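PDB 6VJ5: ESX-5 secretion-associated protein EspG5 from Mycobacterium marinum, which acts as a specific cytoplasmic chaperone for its cognate PE/PPE proteins, preventing aggregation of PE/PPE dimers and supporting secretion of LipY and PE31/PPE18. Local coordinates for residues G16-M19 with L20-L23; V67-Q70 with V71-R74. One frame throughout, in Å; residues are numbered along the deposited sequence.

Overall arrangement
Both contacts lie on the same side of the chain's centre, their own centres about 12 Å apart. Contact 1 (16-19 with 20-23) is about two turns of helix 14-23, which follows the edge strand 10-13 of the large antiparallel sheet; seven of its eight residues are buried. Contact 2 (67-70 with 71-74), only partly buried, comprises the end of strand 66-67, a cap and the first turns of helix 69-79. The chemistry differs accordingly: regular helical bonding through to the end of helix 14-23 in the first, an asparagine cap, a small apolar patch and charged side chains in the second. They touch where Leu20 and Leu23 pack on Val67.

Contact 1 (G16-M19 with L20-L23); sequences GFWM and LQAL
Leu20 opens the second half of this stretch of helix by bonding back to Gly16: Leu20 N lies 3.1 Å from Gly16 O, with an N-H...O angle of 170°. Its side chain runs back along the same carbonyl, because CG stands anti to its own carbonyl carbon (chi1 -54°), and this brings Leu20 CG to 3.3 Å from Gly16 O. Outward from the helix, Leu20 reaches Met56, Val62 and Met75.

Gln21 N bonds to Phe17 O at 3.2 Å. The extended glutamine side chain runs back beside the preceding turn and crosses the Phe17 side chain. Its OE1 comes near the ring plane at the edge, 3.7 Å from Phe17 CD1, and Gln21 CD lies 3.8 Å from Phe17 CE1. Amide and ring planes are 63° apart, which excludes a parallel stack. The same Gln21 OE1 sits 3.3 Å from Trp18 CA, tucked between the two aromatic residues. Trp18 itself swings its indole to Trp46 and to Arg36, the latter a cation-pi contact.

Ala22 N donates to Trp18 O, and its small methyl group lies against the carbonyl of Met19 while also touching Tyr38 and Leu47. Leu23 N closes the series on Met19 O at 2.7 Å, and Leu23 CG rests beside that oxygen.

Four successive i to i+4 bonds are characteristic of a regular alpha-helix, and here they satisfy backbone polar groups in a buried setting. Separately, the helical spacing spreads the side chains, Phe17 and Leu20 meeting helix 69-79 and Met19 and Leu23 meeting helix 51-58. Of the polar side-chain groups, the Gln21 amide lies against the Phe17 edge, while Trp18 NE1 is met by Pro37 O through a weak hydrogen bond.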
loop_
_atom_site.group_PDB
_atom_site.type_symbol
_atom_site.label_atom_id
_atom_site.label_comp_id
_atom_site.label_asym_id
_atom_site.label_seq_id
_atom_site.Cartn_x
_atom_site.Cartn_y
_atom_site.Cartn_z
ATOM N N GLY C 16 -15.252 6.914 3.150
ATOM C CA GLY C 16 -16.084 7.228 2.000
ATOM C C GLY C 16 -15.350 8.029 0.942
ATOM O O GLY C 16 -15.527 7.798 -0.257
ATOM N N PHE C 17 -14.516 8.979 1.366
ATOM C CA PHE C 17 -13.769 9.757 0.387
ATOM C C PHE C 17 -12.819 8.876 -0.411
ATOM O O PHE C 17 -12.565 9.140 -1.593
ATOM C CB PHE C 17 -12.983 10.870 1.069
ATOM C CG PHE C 17 -12.440 11.886 0.111
ATOM C CD1 PHE C 17 -11.260 11.652 -0.575
ATOM C CD2 PHE C 17 -13.121 13.065 -0.118
ATOM C CE1 PHE C 17 -10.764 12.583 -1.462
ATOM C CE2 PHE C 17 -12.629 14.001 -1.007
ATOM C CZ PHE C 17 -11.450 13.759 -1.679
ATOM N N TRP C 18 -12.272 7.837 0.220
ATOM C CA TRP C 18 -11.377 6.930 -0.488
ATOM C C TRP C 18 -12.130 6.067 -1.492
ATOM O O TRP C 18 -11.594 5.758 -2.560
ATOM C CB TRP C 18 -10.627 6.068 0.524
ATOM C CG TRP C 18 -9.910 4.898 -0.049
ATOM C CD1 TRP C 18 -8.669 4.889 -0.616
ATOM C CD2 TRP C 18 -10.382 3.551 -0.095
ATOM N NE1 TRP C 18 -8.339 3.616 -1.016
ATOM C CE2 TRP C 18 -9.378 2.776 -0.708
ATOM C CE3 TRP C 18 -11.561 2.923 0.318
ATOM C CZ2 TRP C 18 -9.515 1.409 -0.916
ATOM C CZ3 TRP C 18 -11.693 1.571 0.115
ATOM C CH2 TRP C 18 -10.675 0.825 -0.494
ATOM N N MET C 19 -13.369 5.682 -1.184
ATOM C CA MET C 19 -14.140 4.890 -2.135
ATOM C C MET C 19 -14.471 5.700 -3.381
ATOM O O MET C 19 -14.354 5.194 -4.503
ATOM C CB MET C 19 -15.404 4.371 -1.460
ATOM C CG MET C 19 -15.106 3.732 -0.113
ATOM S SD MET C 19 -16.269 2.456 0.384
ATOM C CE MET C 19 -17.798 3.385 0.353
ATOM N N LEU C 20 -14.876 6.960 -3.213
ATOM C CA LEU C 20 -15.110 7.807 -4.377
ATOM C C LEU C 20 -13.865 7.880 -5.246
ATOM O O LEU C 20 -13.947 7.796 -6.477
ATOM C CB LEU C 20 -15.536 9.202 -3.932
ATOM C CG LEU C 20 -16.733 9.210 -2.981
ATOM C CD1 LEU C 20 -16.978 10.600 -2.431
ATOM C CD2 LEU C 20 -17.974 8.686 -3.688
ATOM N N GLN C 21 -12.696 8.023 -4.621
ATOM C CA GLN C 21 -11.453 7.971 -5.377
ATOM C C GLN C 21 -11.341 6.670 -6.156
ATOM O O GLN C 21 -10.903 6.664 -7.311
ATOM C CB GLN C 21 -10.260 8.119 -4.439
ATOM C CG GLN C 21 -10.115 9.486 -3.828
ATOM C CD GLN C 21 -8.982 9.541 -2.836
ATOM O OE1 GLN C 21 -9.041 8.915 -1.779
ATOM N NE2 GLN C 21 -7.932 10.279 -3.176
ATOM N N ALA C 22 -11.731 5.555 -5.534
ATOM C CA ALA C 22 -11.669 4.264 -6.208
ATOM C C ALA C 22 -12.678 4.197 -7.348
ATOM O O ALA C 22 -12.332 3.829 -8.476
ATOM C CB ALA C 22 -11.913 3.138 -5.202
ATOM N N LEU C 23 -13.935 4.565 -7.076
ATOM C CA LEU C 23 -14.958 4.529 -8.115
ATOM C C LEU C 23 -14.581 5.375 -9.325
ATOM O O LEU C 23 -15.059 5.103 -10.432
ATOM C CB LEU C 23 -16.301 5.012 -7.563
ATOM C CG LEU C 23 -16.905 4.182 -6.435
ATOM C CD1 LEU C 23 -18.191 4.816 -5.916
ATOM C CD2 LEU C 23 -17.177 2.758 -6.890
#

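Contact 2 (V67-Q70 with V71-R74); sequences VNEQ and VAAR
Asn68 and Val71 meet through a side-chain-to-backbone capping bond: Asn68 OD1 accepts from Val71 N at 3.3 Å, weak by length although the N-H...O angle is 166°. The same oxygen also receives a weak, strongly bent bond from Gln70 N. Asn68 has CG anti to its own N (chi1 180°), which carries the carboxamide forward over the first turn, and its side chain crosses that of Val71 at about a right angle.

Main-chain bonds continue from the cap. Ala72 N lies 2.8 Å from Asn68 O, and Ala73 N meets Glu69 O at 2.9 Å. Arg74 N completes the run on Gln70 O.

This is an N-cap at the start of helix 69-79: one asparagine oxygen serves two amides of the first turn, which have no preceding helical carbonyls to bond. Asn68 also makes a backbone hydrogen bond to Ile61, tying the cap to the chain leading into strand 62-63.

Apolar contact comes from Val67, the end of strand 66-67. Its CG1 lies 4.0 Å from Ala72 CB and 4.2 Å from Val71 CG1, so the strand residue packs against the Val71 and Ala72 side chains. Val67 also packs on Leu20 and Leu23 of helix 14-23, and both Val67 and Ala72 reach Leu24.

Among the charged side chains, Glu69 approaches loosely: it bends at chi2 (48°), bringing OE1 to 4.1 Å from Ala72 CB and OE2 near Ala73. Arg74 comes closer, its CG 3.2 Å from Gln70 O. That oxygen sits over one face of the guanidinium, while Val71 CG2 lies at the guanidinium edge in its plane. Arg74 NE forms a salt bridge with Asp141 of strand 136-141, which holds the guanidinium from outside the turn.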
loop_
_atom_site.group_PDB
_atom_site.type_symbol
_atom_site.label_atom_id
_atom_site.label_comp_id
_atom_site.label_asym_id
_atom_site.label_seq_id
_atom_site.Cartn_x
_atom_site.Cartn_y
_atom_site.Cartn_z
ATOM N N VAL C 67 -21.010 7.555 -9.625
ATOM C CA VAL C 67 -21.007 8.695 -8.719
ATOM C C VAL C 67 -21.779 9.839 -9.359
ATOM O O VAL C 67 -21.626 10.117 -10.555
ATOM C CB VAL C 67 -19.562 9.110 -8.387
ATOM C CG1 VAL C 67 -19.551 10.374 -7.544
ATOM C CG2 VAL C 67 -18.832 7.984 -7.665
ATOM N N ASN C 68 -22.644 10.481 -8.573
ATOM C CA ASN C 68 -23.296 11.721 -8.981
ATOM C C ASN C 68 -22.323 12.581 -9.777
ATOM O O ASN C 68 -21.185 12.803 -9.355
ATOM C CB ASN C 68 -23.795 12.462 -7.735
ATOM C CG ASN C 68 -24.484 13.768 -8.060
ATOM O OD1 ASN C 68 -23.894 14.656 -8.670
ATOM N ND2 ASN C 68 -25.738 13.897 -7.639
ATOM N N GLU C 69 -22.765 13.042 -10.951
ATOM C CA GLU C 69 -21.816 13.623 -11.897
ATOM C C GLU C 69 -21.342 15.005 -11.463
ATOM O O GLU C 69 -20.195 15.375 -11.741
ATOM C CB GLU C 69 -22.431 13.685 -13.298
ATOM C CG GLU C 69 -21.522 14.306 -14.354
ATOM C CD GLU C 69 -20.106 13.743 -14.341
ATOM O OE1 GLU C 69 -19.941 12.504 -14.313
ATOM O OE2 GLU C 69 -19.154 14.550 -14.358
ATOM N N GLN C 70 -22.191 15.789 -10.796
ATOM C CA GLN C 70 -21.725 17.064 -10.260
ATOM C C GLN C 70 -20.610 16.835 -9.243
ATOM O O GLN C 70 -19.561 17.488 -9.288
ATOM C CB GLN C 70 -22.889 17.838 -9.637
ATOM C CG GLN C 70 -23.931 18.353 -10.632
ATOM C CD GLN C 70 -24.945 17.290 -11.038
ATOM O OE1 GLN C 70 -24.897 16.154 -10.565
ATOM N NE2 GLN C 70 -25.874 17.660 -11.913
ATOM N N VAL C 71 -20.816 15.879 -8.333
ATOM C CA VAL C 71 -19.792 15.528 -7.352
ATOM C C VAL C 71 -18.542 15.004 -8.052
ATOM O O VAL C 71 -17.415 15.401 -7.733
ATOM C CB VAL C 71 -20.345 14.492 -6.356
ATOM C CG1 VAL C 71 -19.250 14.031 -5.403
ATOM C CG2 VAL C 71 -21.533 15.057 -5.597
ATOM N N ALA C 72 -18.724 14.087 -9.005
ATOM C CA ALA C 72 -17.578 13.520 -9.706
ATOM C C ALA C 72 -16.792 14.591 -10.448
ATOM O O ALA C 72 -15.575 14.459 -10.624
ATOM C CB ALA C 72 -18.042 12.431 -10.674
ATOM N N ALA C 73 -17.467 15.653 -10.894
ATOM C CA ALA C 73 -16.753 16.762 -11.513
ATOM C C ALA C 73 -15.859 17.469 -10.501
ATOM O O ALA C 73 -14.727 17.848 -10.823
ATOM C CB ALA C 73 -17.744 17.744 -12.135
ATOM N N ARG C 74 -16.346 17.644 -9.270
ATOM C CA ARG C 74 -15.537 18.296 -8.244
ATOM C C ARG C 74 -14.329 17.446 -7.871
ATOM O O ARG C 74 -13.228 17.976 -7.683
ATOM C CB ARG C 74 -16.392 18.584 -7.010
ATOM C CG ARG C 74 -17.714 19.270 -7.326
ATOM C CD ARG C 74 -18.358 19.878 -6.090
ATOM N NE ARG C 74 -19.534 20.673 -6.439
ATOM C CZ ARG C 74 -20.769 20.189 -6.516
ATOM N NH1 ARG C 74 -21.003 18.910 -6.259
ATOM N NH2 ARG C 74 -21.775 20.987 -6.846
#